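3-ketosteroid-delta4-5alpha-dehydrogenase (Rhodococcus jostii, PDB 4AT2) catalyses the FAD-dependent dehydrogenation of 5alpha-3-ketosteroids to delta4-3-ketosteroids, probably in bacterial steroid catabolism. Local coordinates at residues 449-460 and 471-482; 51-60 and 495-504. All blocks are in the same frame, centred on the assembly; numbering follows the deposited sequence. Where two conformers were deposited one is given.

Contact 1 (449-460 and 471-482); sequences LGGLRTTVNSEV and LFAAGRCTSGVC. With FAD (flavin-adenine dinucleotide), chain D.
V460 lays its CG2 methyl over the A473 CB, 3.5 Å away, while its CB and CG1 rest against CD2 of L471. CG1 stands anti to the backbone N (chi1 173°), which leaves CG2 as the branch that meets the alanine. Next to them the side chains of E459 and F472, from an antiparallel non-hydrogen-bonded pair, lie side by side, with CG of E459 3.7 Å from CE1 of the F472 ring and the carboxylate turned only 9° from the ring plane. V460 N to L471 O (3.1 Å) and A473 N to S458 O (2.9 Å) flank this pair. Further on, L452 bonds through N to C477 O and through O to S479 N. T454 and T478 cross at about a right angle, CG2 to CG2. R476 gives its backbone N to FAD O1P (2.8 Å) and folds back at chi2 and chi3, so that NH2 reaches T478 O from above the carbonyl plane and NH1 pairs with D494. With an alanine in place of R476, D494 would probably lose its charged mate and T478 O this donor. The turn G475 to T478, following strand 471-473 with an amide on the pyrophosphate, is consistent with a Rossmann-type FAD-binding domain.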
loop_
_atom_site.group_PDB
_atom_site.type_symbol
_atom_site.label_atom_id
_atom_site.label_comp_id
_atom_site.label_asym_id
_atom_site.label_seq_id
_atom_site.Cartn_x
_atom_site.Cartn_y
_atom_site.Cartn_z
ATOM N N LEU A 449 -0.255 10.603 -0.055
ATOM C CA LEU A 449 0.617 11.025 1.061
ATOM C C LEU A 449 2.044 10.532 0.875
ATOM O O LEU A 449 2.950 10.955 1.606
ATOM C CB LEU A 449 0.075 10.517 2.409
ATOM C CG LEU A 449 -1.372 10.928 2.748
ATOM C CD1 LEU A 449 -1.870 10.201 3.997
ATOM C CD2 LEU A 449 -1.511 12.447 2.895
ATOM N N GLY A 450 2.245 9.655 -0.098
ATOM C CA GLY A 450 3.564 9.072 -0.342
ATOM C C GLY A 450 4.411 9.939 -1.242
ATOM O O GLY A 450 3.895 10.772 -1.986
ATOM N N GLY A 451 5.722 9.753 -1.187
ATOM C CA GLY A 451 6.586 10.507 -2.099
ATOM C C GLY A 451 8.045 10.275 -1.804
ATOM O O GLY A 451 8.427 9.240 -1.258
ATOM N N LEU A 452 8.858 11.260 -2.175
ATOM C CA LEU A 452 10.293 11.171 -1.971
ATOM C C LEU A 452 10.664 10.965 -0.510
ATOM O O LEU A 452 10.039 11.529 0.393
ATOM C CB LEU A 452 10.965 12.436 -2.496
ATOM C CG LEU A 452 10.816 12.670 -4.008
ATOM C CD1 LEU A 452 11.221 14.107 -4.336
ATOM C CD2 LEU A 452 11.605 11.652 -4.837
ATOM N N ARG A 453 11.707 10.171 -0.293
ATOM C CA ARG A 453 12.254 9.949 1.031
ATOM C C ARG A 453 13.230 11.093 1.339
ATOM O O ARG A 453 14.150 11.367 0.549
ATOM C CB ARG A 453 12.982 8.597 1.056
ATOM C CG ARG A 453 13.625 8.260 2.391
ATOM C CD ARG A 453 12.619 7.733 3.390
ATOM N NE ARG A 453 13.281 7.245 4.602
ATOM C CZ ARG A 453 13.479 5.957 4.894
ATOM N NH1 ARG A 453 13.055 4.989 4.073
ATOM N NH2 ARG A 453 14.092 5.633 6.031
ATOM N N THR A 454 13.023 11.753 2.477
ATOM C CA THR A 454 13.871 12.877 2.874
ATOM C C THR A 454 14.340 12.739 4.319
ATOM O O THR A 454 13.686 12.087 5.145
ATOM C CB THR A 454 13.147 14.240 2.763
ATOM O OG1 THR A 454 11.987 14.231 3.607
ATOM C CG2 THR A 454 12.745 14.583 1.306
ATOM N N THR A 455 15.463 13.388 4.621
ATOM C CA THR A 455 15.984 13.456 5.981
ATOM C C THR A 455 15.207 14.498 6.787
ATOM O O THR A 455 14.388 15.239 6.236
ATOM C CB THR A 455 17.453 13.890 6.003
ATOM O OG1 THR A 455 17.542 15.247 5.544
ATOM C CG2 THR A 455 18.334 12.978 5.133
ATOM N N VAL A 456 15.484 14.595 8.091
ATOM C CA VAL A 456 14.857 15.651 8.905
ATOM C C VAL A 456 15.321 17.052 8.498
ATOM O O VAL A 456 14.711 18.057 8.870
ATOM C CB VAL A 456 15.063 15.431 10.418
ATOM C CG1 VAL A 456 14.357 14.152 10.845
ATOM C CG2 VAL A 456 16.549 15.372 10.767
ATOM N N ASN A 457 16.394 17.105 7.716
ATOM C CA ASN A 457 16.878 18.361 7.145
ATOM C C ASN A 457 16.400 18.575 5.702
ATOM O O ASN A 457 16.868 19.489 5.005
ATOM C CB ASN A 457 18.400 18.449 7.253
ATOM C CG ASN A 457 18.866 18.634 8.688
ATOM O OD1 ASN A 457 19.641 17.826 9.216
ATOM N ND2 ASN A 457 18.373 19.674 9.336
ATOM N N SER A 458 15.450 17.734 5.294
ATOM C CA SER A 458 14.768 17.822 4.000
ATOM C C SER A 458 15.686 17.631 2.803
ATOM O O SER A 458 15.423 18.151 1.703
ATOM C CB SER A 458 13.943 19.115 3.894
ATOM O OG SER A 458 12.898 19.120 4.859
ATOM N N GLU A 459 16.755 16.868 3.021
ATOM C CA GLU A 459 17.633 16.426 1.932
ATOM C C GLU A 459 16.969 15.235 1.259
ATOM O O GLU A 459 16.481 14.338 1.945
ATOM C CB GLU A 459 18.978 15.984 2.499
ATOM C CG GLU A 459 19.714 17.103 3.207
ATOM C CD GLU A 459 20.598 16.594 4.321
ATOM O OE1 GLU A 459 20.126 15.833 5.200
ATOM O OE2 GLU A 459 21.784 16.989 4.330
ATOM N N VAL A 460 16.929 15.228 -0.071
ATOM C CA VAL A 460 16.352 14.091 -0.790
ATOM C C VAL A 460 17.346 12.937 -0.751
ATOM O O VAL A 460 18.517 13.100 -1.112
ATOM C CB VAL A 460 16.008 14.465 -2.253
ATOM C CG1 VAL A 460 15.571 13.237 -3.038
ATOM C CG2 VAL A 460 14.903 15.524 -2.267
ATOM N N LEU A 471 20.018 18.836 -3.697
ATOM C CA LEU A 471 18.588 18.525 -3.847
ATOM C C LEU A 471 17.851 18.374 -2.526
ATOM O O LEU A 471 18.211 17.551 -1.681
ATOM C CB LEU A 471 18.386 17.269 -4.700
ATOM C CG LEU A 471 16.947 17.050 -5.200
ATOM C CD1 LEU A 471 16.478 18.199 -6.088
ATOM C CD2 LEU A 471 16.865 15.709 -5.922
ATOM N N PHE A 472 16.797 19.170 -2.384
ATOM C CA PHE A 472 16.009 19.223 -1.160
ATOM C C PHE A 472 14.546 19.164 -1.537
ATOM O O PHE A 472 14.187 19.417 -2.696
ATOM C CB PHE A 472 16.335 20.513 -0.403
ATOM C CG PHE A 472 17.809 20.689 -0.176
ATOM C CD1 PHE A 472 18.418 20.104 0.932
ATOM C CD2 PHE A 472 18.599 21.346 -1.124
ATOM C CE1 PHE A 472 19.787 20.216 1.119
ATOM C CE2 PHE A 472 19.972 21.460 -0.941
ATOM C CZ PHE A 472 20.561 20.899 0.185
ATOM N N ALA A 473 13.692 18.822 -0.577
ATOM C CA ALA A 473 12.261 18.696 -0.897
ATOM C C ALA A 473 11.399 18.731 0.346
ATOM O O ALA A 473 11.835 18.305 1.415
ATOM C CB ALA A 473 11.992 17.419 -1.689
ATOM N N ALA A 474 10.170 19.222 0.192
ATOM C CA ALA A 474 9.212 19.238 1.298
ATOM C C ALA A 474 7.799 19.327 0.757
ATOM O O ALA A 474 7.589 19.650 -0.418
ATOM C CB ALA A 474 9.499 20.394 2.246
ATOM N N GLY A 475 6.833 19.057 1.627
ATOM C CA GLY A 475 5.422 19.080 1.216
ATOM C C GLY A 475 5.037 17.763 0.574
ATOM O O GLY A 475 5.711 16.740 0.772
ATOM N N ARG A 476 3.959 17.770 -0.204
ATOM C CA ARG A 476 3.398 16.492 -0.658
ATOM C C ARG A 476 4.120 15.827 -1.836
ATOM O O ARG A 476 3.688 14.775 -2.307
ATOM C CB ARG A 476 1.870 16.560 -0.854
ATOM C CG ARG A 476 1.100 16.733 0.470
ATOM C CD ARG A 476 0.980 15.451 1.321
ATOM N NE ARG A 476 2.273 14.965 1.842
ATOM C CZ ARG A 476 2.963 15.553 2.823
ATOM N NH1 ARG A 476 2.495 16.656 3.409
ATOM N NH2 ARG A 476 4.141 15.051 3.215
ATOM N N CYS A 477 5.250 16.389 -2.271
ATOM C CA CYS A 477 6.135 15.595 -3.124
ATOM C C CYS A 477 7.011 14.658 -2.291
ATOM O O CYS A 477 7.759 13.855 -2.847
ATOM C CB CYS A 477 6.974 16.467 -4.064
ATOM S SG CYS A 477 8.260 17.488 -3.303
ATOM N N THR A 478 6.892 14.744 -0.964
ATOM C CA THR A 478 7.682 13.897 -0.060
ATOM C C THR A 478 6.791 13.020 0.803
ATOM O O THR A 478 5.619 13.344 1.039
ATOM C CB THR A 478 8.580 14.722 0.891
ATOM O OG1 THR A 478 7.784 15.330 1.921
ATOM C CG2 THR A 478 9.341 15.791 0.121
ATOM N N SER A 479 7.363 11.917 1.286
ATOM C CA SER A 479 6.746 11.167 2.380
ATOM C C SER A 479 7.046 11.937 3.666
ATOM O O SER A 479 8.207 12.103 4.039
ATOM C CB SER A 479 7.337 9.755 2.433
ATOM O OG SER A 479 6.693 8.946 3.401
ATOM N N GLY A 480 5.997 12.437 4.322
ATOM C CA GLY A 480 6.154 13.295 5.513
ATOM C C GLY A 480 5.870 12.543 6.799
ATOM O O GLY A 480 6.316 11.403 6.981
ATOM N N VAL A 481 5.118 13.163 7.701
ATOM C CA VAL A 481 4.815 12.470 8.952
ATOM C C VAL A 481 3.870 11.281 8.748
ATOM O O VAL A 481 4.029 10.266 9.417
ATOM C CB VAL A 481 4.340 13.423 10.073
ATOM C CG1 VAL A 481 5.448 14.427 10.401
ATOM C CG2 VAL A 481 3.049 14.143 9.689
ATOM N N CYS A 482 2.915 11.388 7.825
ATOM C CA CYS A 482 1.957 10.290 7.612
ATOM C C CYS A 482 2.509 9.174 6.743
ATOM O O CYS A 482 2.934 9.419 5.611
ATOM C CB CYS A 482 0.657 10.798 6.979
ATOM S SG CYS A 482 -0.245 11.967 8.003
HETATM P PA FAD D . 0.730 23.114 -2.848
HETATM O O1A FAD D . 0.294 23.977 -1.729
HETATM O O2A FAD D . -0.278 22.623 -3.800
HETATM O O5B FAD D . 1.864 23.901 -3.660
HETATM C C5B FAD D . 2.525 23.295 -4.776
HETATM C C4B FAD D . 2.761 24.372 -5.848
HETATM O O4B FAD D . 3.571 23.731 -6.857
HETATM C C3B FAD D . 1.433 24.752 -6.517
HETATM O O3B FAD D . 1.288 26.194 -6.500
HETATM C C2B FAD D . 1.565 24.196 -7.939
HETATM O O2B FAD D . 0.883 25.055 -8.891
HETATM C C1B FAD D . 3.078 24.215 -8.146
HETATM N N9A FAD D . 3.558 23.264 -9.173
HETATM C C8A FAD D . 3.071 22.060 -9.498
HETATM N N7A FAD D . 3.827 21.555 -10.471
HETATM C C5A FAD D . 4.803 22.440 -10.751
HETATM C C6A FAD D . 5.834 22.461 -11.631
HETATM N N6A FAD D . 6.018 21.416 -12.438
HETATM N N1A FAD D . 6.679 23.504 -11.710
HETATM C C2A FAD D . 6.516 24.595 -10.870
HETATM N N3A FAD D . 5.453 24.568 -9.972
HETATM C C4A FAD D . 4.625 23.491 -9.940
HETATM N N1 FAD D . -4.111 19.598 4.666
HETATM C C2 FAD D . -3.900 20.046 5.958
HETATM O O2 FAD D . -2.870 19.733 6.538
HETATM N N3 FAD D . -4.857 20.854 6.590
HETATM C C4 FAD D . -6.047 21.178 5.936
HETATM O O4 FAD D . -6.872 21.878 6.529
HETATM C C4X FAD D . -6.262 20.718 4.631
HETATM N N5 FAD D . -7.415 20.996 3.974
HETATM C C5X FAD D . -7.693 20.353 2.823
HETATM C C6 FAD D . -8.973 20.428 2.266
HETATM C C7 FAD D . -9.269 19.779 1.065
HETATM C C7M FAD D . -10.576 19.890 0.550
HETATM C C8 FAD D . -8.270 19.029 0.409
HETATM C C8M FAD D . -8.496 18.356 -0.809
HETATM C C9 FAD D . -6.989 18.967 0.962
HETATM C C9A FAD D . -6.702 19.605 2.178
HETATM N N10 FAD D . -5.470 19.519 2.739
HETATM C C10 FAD D . -5.295 19.933 4.001
HETATM C "C1'" FAD D . -4.276 19.055 1.986
HETATM C "C2'" FAD D . -3.365 20.250 1.670
HETATM O "O2'" FAD D . -4.189 21.229 1.034
HETATM C "C3'" FAD D . -2.222 19.842 0.726
HETATM O "O3'" FAD D . -1.764 18.503 0.982
HETATM C "C4'" FAD D . -1.053 20.829 0.874
HETATM O "O4'" FAD D . -1.547 22.151 0.613
HETATM C "C5'" FAD D . 0.064 20.498 -0.119
HETATM O "O5'" FAD D . 1.164 21.397 0.118
HETATM P P FAD D . 2.351 21.523 -0.966
HETATM O O1P FAD D . 2.988 20.220 -1.181
HETATM O O2P FAD D . 3.181 22.713 -0.580
HETATM O O3P FAD D . 1.514 21.770 -2.343
HETATM O O HOH W 1 3.244 11.708 4.108
HETATM O O HOH W 2 4.104 8.871 3.220
HETATM O O HOH W 3 1.837 12.300 -2.615
HETATM O O HOH W 4 11.219 16.968 3.764
HETATM O O HOH W 5 10.721 10.825 3.932
#

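Contact 2 (51-60 and 495-504). With FAD (flavin-adenine dinucleotide), chain D.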
loop_
_atom_site.group_PDB
_atom_site.type_symbol
_atom_site.label_atom_id
_atom_site.label_comp_id
_atom_site.label_asym_id
_atom_site.label_seq_id
_atom_site.Cartn_x
_atom_site.Cartn_y
_atom_site.Cartn_z
ATOM N N ILE A 51 2.686 25.853 0.449
ATOM C CA ILE A 51 3.145 25.983 1.838
ATOM C C ILE A 51 4.616 25.619 2.027
ATOM O O ILE A 51 5.356 26.343 2.699
ATOM C CB ILE A 51 2.248 25.212 2.854
ATOM C CG1 ILE A 51 2.703 25.492 4.289
ATOM C CG2 ILE A 51 2.253 23.712 2.599
ATOM C CD1 ILE A 51 2.665 26.973 4.634
ATOM N N ALA A 52 5.038 24.504 1.429
ATOM C CA ALA A 52 6.410 24.042 1.583
ATOM C C ALA A 52 7.354 25.050 0.947
ATOM O O ALA A 52 8.385 25.395 1.522
ATOM C CB ALA A 52 6.589 22.684 0.938
ATOM N N GLY A 53 6.978 25.526 -0.235
ATOM C CA GLY A 53 7.812 26.470 -0.972
ATOM C C GLY A 53 7.994 27.792 -0.262
ATOM O O GLY A 53 9.122 28.293 -0.160
ATOM N N VAL A 54 6.901 28.362 0.250
ATOM C CA VAL A 54 7.008 29.677 0.901
ATOM C C VAL A 54 7.823 29.582 2.196
ATOM O O VAL A 54 8.659 30.453 2.466
ATOM C CB VAL A 54 5.645 30.384 1.081
ATOM C CG1 VAL A 54 4.788 29.699 2.139
ATOM C CG2 VAL A 54 5.852 31.870 1.389
ATOM N N ALA A 55 7.632 28.499 2.956
ATOM C CA ALA A 55 8.391 28.287 4.188
ATOM C C ALA A 55 9.883 28.147 3.903
ATOM O O ALA A 55 10.715 28.723 4.627
ATOM C CB ALA A 55 7.869 27.069 4.954
ATOM N N ALA A 56 10.217 27.402 2.846
ATOM C CA ALA A 56 11.608 27.240 2.418
ATOM C C ALA A 56 12.191 28.589 2.027
ATOM O O ALA A 56 13.322 28.912 2.397
ATOM C CB ALA A 56 11.715 26.266 1.254
ATOM N N SER A 57 11.411 29.377 1.291
ATOM C CA SER A 57 11.893 30.673 0.802
ATOM C C SER A 57 12.199 31.630 1.951
ATOM O O SER A 57 13.199 32.349 1.904
ATOM C CB SER A 57 10.920 31.302 -0.206
ATOM O OG SER A 57 9.837 31.948 0.436
ATOM N N ILE A 58 11.354 31.609 2.990
ATOM C CA ILE A 58 11.558 32.485 4.147
ATOM C C ILE A 58 12.870 32.156 4.842
ATOM O O ILE A 58 13.679 33.054 5.108
ATOM C CB ILE A 58 10.372 32.419 5.136
ATOM C CG1 ILE A 58 9.149 33.083 4.502
ATOM C CG2 ILE A 58 10.717 33.082 6.470
ATOM C CD1 ILE A 58 7.843 32.743 5.203
ATOM N N GLU A 59 13.093 30.871 5.117
ATOM C CA GLU A 59 14.311 30.477 5.813
ATOM C C GLU A 59 15.544 30.746 4.958
ATOM O O GLU A 59 16.548 31.236 5.468
ATOM C CB GLU A 59 14.267 29.012 6.262
ATOM C CG GLU A 59 13.271 28.741 7.387
ATOM C CD GLU A 59 13.730 29.221 8.762
ATOM O OE1 GLU A 59 14.687 30.018 8.857
ATOM O OE2 GLU A 59 13.128 28.811 9.773
ATOM N N ALA A 60 15.461 30.451 3.662
ATOM C CA ALA A 60 16.624 30.637 2.796
ATOM C C ALA A 60 16.991 32.126 2.710
ATOM O O ALA A 60 18.173 32.481 2.758
ATOM C CB ALA A 60 16.375 30.050 1.412
ATOM N N GLY A 495 4.462 20.193 5.787
ATOM C CA GLY A 495 4.891 20.997 4.637
ATOM C C GLY A 495 5.566 22.278 5.096
ATOM O O GLY A 495 6.635 22.644 4.603
ATOM N N SER A 496 4.961 22.966 6.065
ATOM C CA SER A 496 5.592 24.194 6.583
ATOM C C SER A 496 6.831 23.885 7.430
ATOM O O SER A 496 7.851 24.564 7.301
ATOM C CB SER A 496 4.599 25.054 7.363
ATOM O OG SER A 496 4.037 24.333 8.454
ATOM N N PHE A 497 6.751 22.851 8.269
ATOM C CA PHE A 497 7.865 22.502 9.162
ATOM C C PHE A 497 9.090 22.071 8.348
ATOM O O PHE A 497 10.213 22.566 8.567
ATOM C CB PHE A 497 7.420 21.369 10.109
ATOM C CG PHE A 497 8.410 21.044 11.199
ATOM C CD1 PHE A 497 9.533 20.253 10.942
ATOM C CD2 PHE A 497 8.186 21.485 12.502
ATOM C CE1 PHE A 497 10.439 19.951 11.957
ATOM C CE2 PHE A 497 9.079 21.174 13.523
ATOM C CZ PHE A 497 10.210 20.413 13.252
ATOM N N TYR A 498 8.882 21.138 7.422
ATOM C CA TYR A 498 9.999 20.620 6.603
ATOM C C TYR A 498 10.362 21.523 5.425
ATOM O O TYR A 498 11.487 21.461 4.924
ATOM C CB TYR A 498 9.820 19.127 6.240
ATOM C CG TYR A 498 9.982 18.321 7.507
ATOM C CD1 TYR A 498 11.212 18.274 8.152
ATOM C CD2 TYR A 498 8.888 17.706 8.113
ATOM C CE1 TYR A 498 11.376 17.599 9.351
ATOM C CE2 TYR A 498 9.030 17.033 9.313
ATOM C CZ TYR A 498 10.276 16.977 9.921
ATOM O OH TYR A 498 10.412 16.323 11.121
ATOM N N GLY A 499 9.432 22.392 5.034
ATOM C CA GLY A 499 9.742 23.500 4.116
ATOM C C GLY A 499 10.816 24.386 4.732
ATOM O O GLY A 499 11.832 24.670 4.099
ATOM N N ARG A 500 10.608 24.801 5.982
ATOM C CA ARG A 500 11.647 25.542 6.716
ATOM C C ARG A 500 13.004 24.841 6.661
ATOM O O ARG A 500 14.026 25.456 6.321
ATOM C CB ARG A 500 11.235 25.753 8.179
ATOM C CG ARG A 500 10.130 26.783 8.376
ATOM C CD ARG A 500 9.761 26.874 9.854
ATOM N NE ARG A 500 10.897 27.332 10.659
ATOM C CZ ARG A 500 10.981 27.207 11.982
ATOM N NH1 ARG A 500 9.995 26.645 12.675
ATOM N NH2 ARG A 500 12.057 27.654 12.613
ATOM N N ARG A 501 13.008 23.552 6.982
ATOM C CA ARG A 501 14.239 22.767 7.025
ATOM C C ARG A 501 14.903 22.735 5.639
ATOM O O ARG A 501 16.128 22.818 5.535
ATOM C CB ARG A 501 13.969 21.344 7.527
ATOM C CG ARG A 501 13.595 21.269 9.005
ATOM C CD ARG A 501 14.812 21.443 9.922
ATOM N NE ARG A 501 14.404 21.424 11.332
ATOM C CZ ARG A 501 14.170 20.318 12.041
ATOM N NH1 ARG A 501 14.332 19.118 11.497
ATOM N NH2 ARG A 501 13.785 20.417 13.309
ATOM N N ALA A 502 14.091 22.635 4.583
ATOM C CA ALA A 502 14.643 22.594 3.225
ATOM C C ALA A 502 15.316 23.918 2.896
ATOM O O ALA A 502 16.374 23.934 2.258
ATOM C CB ALA A 502 13.559 22.294 2.196
ATOM N N GLY A 503 14.699 25.029 3.302
ATOM C CA GLY A 503 15.278 26.355 3.021
ATOM C C GLY A 503 16.583 26.571 3.771
ATOM O O GLY A 503 17.544 27.111 3.230
ATOM N N ILE A 504 16.613 26.152 5.032
ATOM C CA ILE A 504 17.840 26.225 5.828
ATOM C C ILE A 504 18.981 25.417 5.173
ATOM O O ILE A 504 20.109 25.920 5.017
ATOM C CB ILE A 504 17.582 25.725 7.270
ATOM C CG1 ILE A 504 16.596 26.652 7.999
ATOM C CG2 ILE A 504 18.885 25.570 8.047
ATOM C CD1 ILE A 504 16.060 26.054 9.291
HETATM P PA FAD D . 0.730 23.114 -2.848
HETATM O O1A FAD D . 0.294 23.977 -1.729
HETATM O O2A FAD D . -0.278 22.623 -3.800
HETATM O O5B FAD D . 1.864 23.901 -3.660
HETATM C C5B FAD D . 2.525 23.295 -4.776
HETATM C C4B FAD D . 2.761 24.372 -5.848
HETATM O O4B FAD D . 3.571 23.731 -6.857
HETATM C C3B FAD D . 1.433 24.752 -6.517
HETATM O O3B FAD D . 1.288 26.194 -6.500
HETATM C C2B FAD D . 1.565 24.196 -7.939
HETATM O O2B FAD D . 0.883 25.055 -8.891
HETATM C C1B FAD D . 3.078 24.215 -8.146
HETATM N N9A FAD D . 3.558 23.264 -9.173
HETATM C C8A FAD D . 3.071 22.060 -9.498
HETATM N N7A FAD D . 3.827 21.555 -10.471
HETATM C C5A FAD D . 4.803 22.440 -10.751
HETATM C C6A FAD D . 5.834 22.461 -11.631
HETATM N N6A FAD D . 6.018 21.416 -12.438
HETATM N N1A FAD D . 6.679 23.504 -11.710
HETATM C C2A FAD D . 6.516 24.595 -10.870
HETATM N N3A FAD D . 5.453 24.568 -9.972
HETATM C C4A FAD D . 4.625 23.491 -9.940
HETATM N N1 FAD D . -4.111 19.598 4.666
HETATM C C2 FAD D . -3.900 20.046 5.958
HETATM O O2 FAD D . -2.870 19.733 6.538
HETATM N N3 FAD D . -4.857 20.854 6.590
HETATM C C4 FAD D . -6.047 21.178 5.936
HETATM O O4 FAD D . -6.872 21.878 6.529
HETATM C C4X FAD D . -6.262 20.718 4.631
HETATM N N5 FAD D . -7.415 20.996 3.974
HETATM C C5X FAD D . -7.693 20.353 2.823
HETATM C C6 FAD D . -8.973 20.428 2.266
HETATM C C7 FAD D . -9.269 19.779 1.065
HETATM C C7M FAD D . -10.576 19.890 0.550
HETATM C C8 FAD D . -8.270 19.029 0.409
HETATM C C8M FAD D . -8.496 18.356 -0.809
HETATM C C9 FAD D . -6.989 18.967 0.962
HETATM C C9A FAD D . -6.702 19.605 2.178
HETATM N N10 FAD D . -5.470 19.519 2.739
HETATM C C10 FAD D . -5.295 19.933 4.001
HETATM C "C1'" FAD D . -4.276 19.055 1.986
HETATM C "C2'" FAD D . -3.365 20.250 1.670
HETATM O "O2'" FAD D . -4.189 21.229 1.034
HETATM C "C3'" FAD D . -2.222 19.842 0.726
HETATM O "O3'" FAD D . -1.764 18.503 0.982
HETATM C "C4'" FAD D . -1.053 20.829 0.874
HETATM O "O4'" FAD D . -1.547 22.151 0.613
HETATM C "C5'" FAD D . 0.064 20.498 -0.119
HETATM O "O5'" FAD D . 1.164 21.397 0.118
HETATM P P FAD D . 2.351 21.523 -0.966
HETATM O O1P FAD D . 2.988 20.220 -1.181
HETATM O O2P FAD D . 3.181 22.713 -0.580
HETATM O O3P FAD D . 1.514 21.770 -2.343
HETATM O O HOH W 6 14.783 28.897 11.920
#
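E59 bends at chi2 (-75°) and R500 at chi3 (63°), and the two side chains meet with carboxylate and guanidinium nearly coplanar. R500 grips side-on, sending two nitrogens to the same oxygen: R500 NE meets E59 OE2 at 2.8 Å on its anti lone pair. R500 NH2 lies farther from E59 OE2, at 3.2 Å, and comes nearly along the carboxylate's C-O axis. A water donates to that oxygen and accepts from NH2, and NH1 of R500 has a second acid in E134. I504 lies alongside E59, its CG1 3.7 Å from E59 CB. Along the rest of the interface the axes of segments 51-60 and 495-504 approach to 6.7 Å, crossing at -40°, because G495, G499 and G503 present bare backbone to A52, A55 and A56. Carbonyls point at CA hydrogens in both directions: A56 CA is 3.1 Å from G499 O, G503 CA 3.3 Å from A56 O, and the glycine at 499 lets A52 O come 3.5 Å from G499 CA. At the FAD end, I51 packs CG1 on S496 CB, 3.6 Å apart, and A52 N bonds FAD O2P. Helix 51-62, consistent with the first helix of a Rossmann-type dinucleotide fold, is wedged between helices 490-507 and 202-214, A60 touching strand 67-70.

From the N terminus, the chain passes strand 45-47 and enters helix 51-62, the first half of contact 2, which has 434 residues between its halves and finds its partner in helix 490-507. Contact 1 falls wholly within that long loop: it closes a short one, with ten residues between 449-460 and 471-482, just before the chain turns into the C-terminal helix. The contacts are therefore nested, not crossed, and their centres lie 12 Å apart. They also touch directly, since S458 OG meets Y498 O and V456 O meets R501 NH1, probably by hydrogen bonds. Together they tie edge strand 471-473 and the first and last helices around the FAD pyrophosphate.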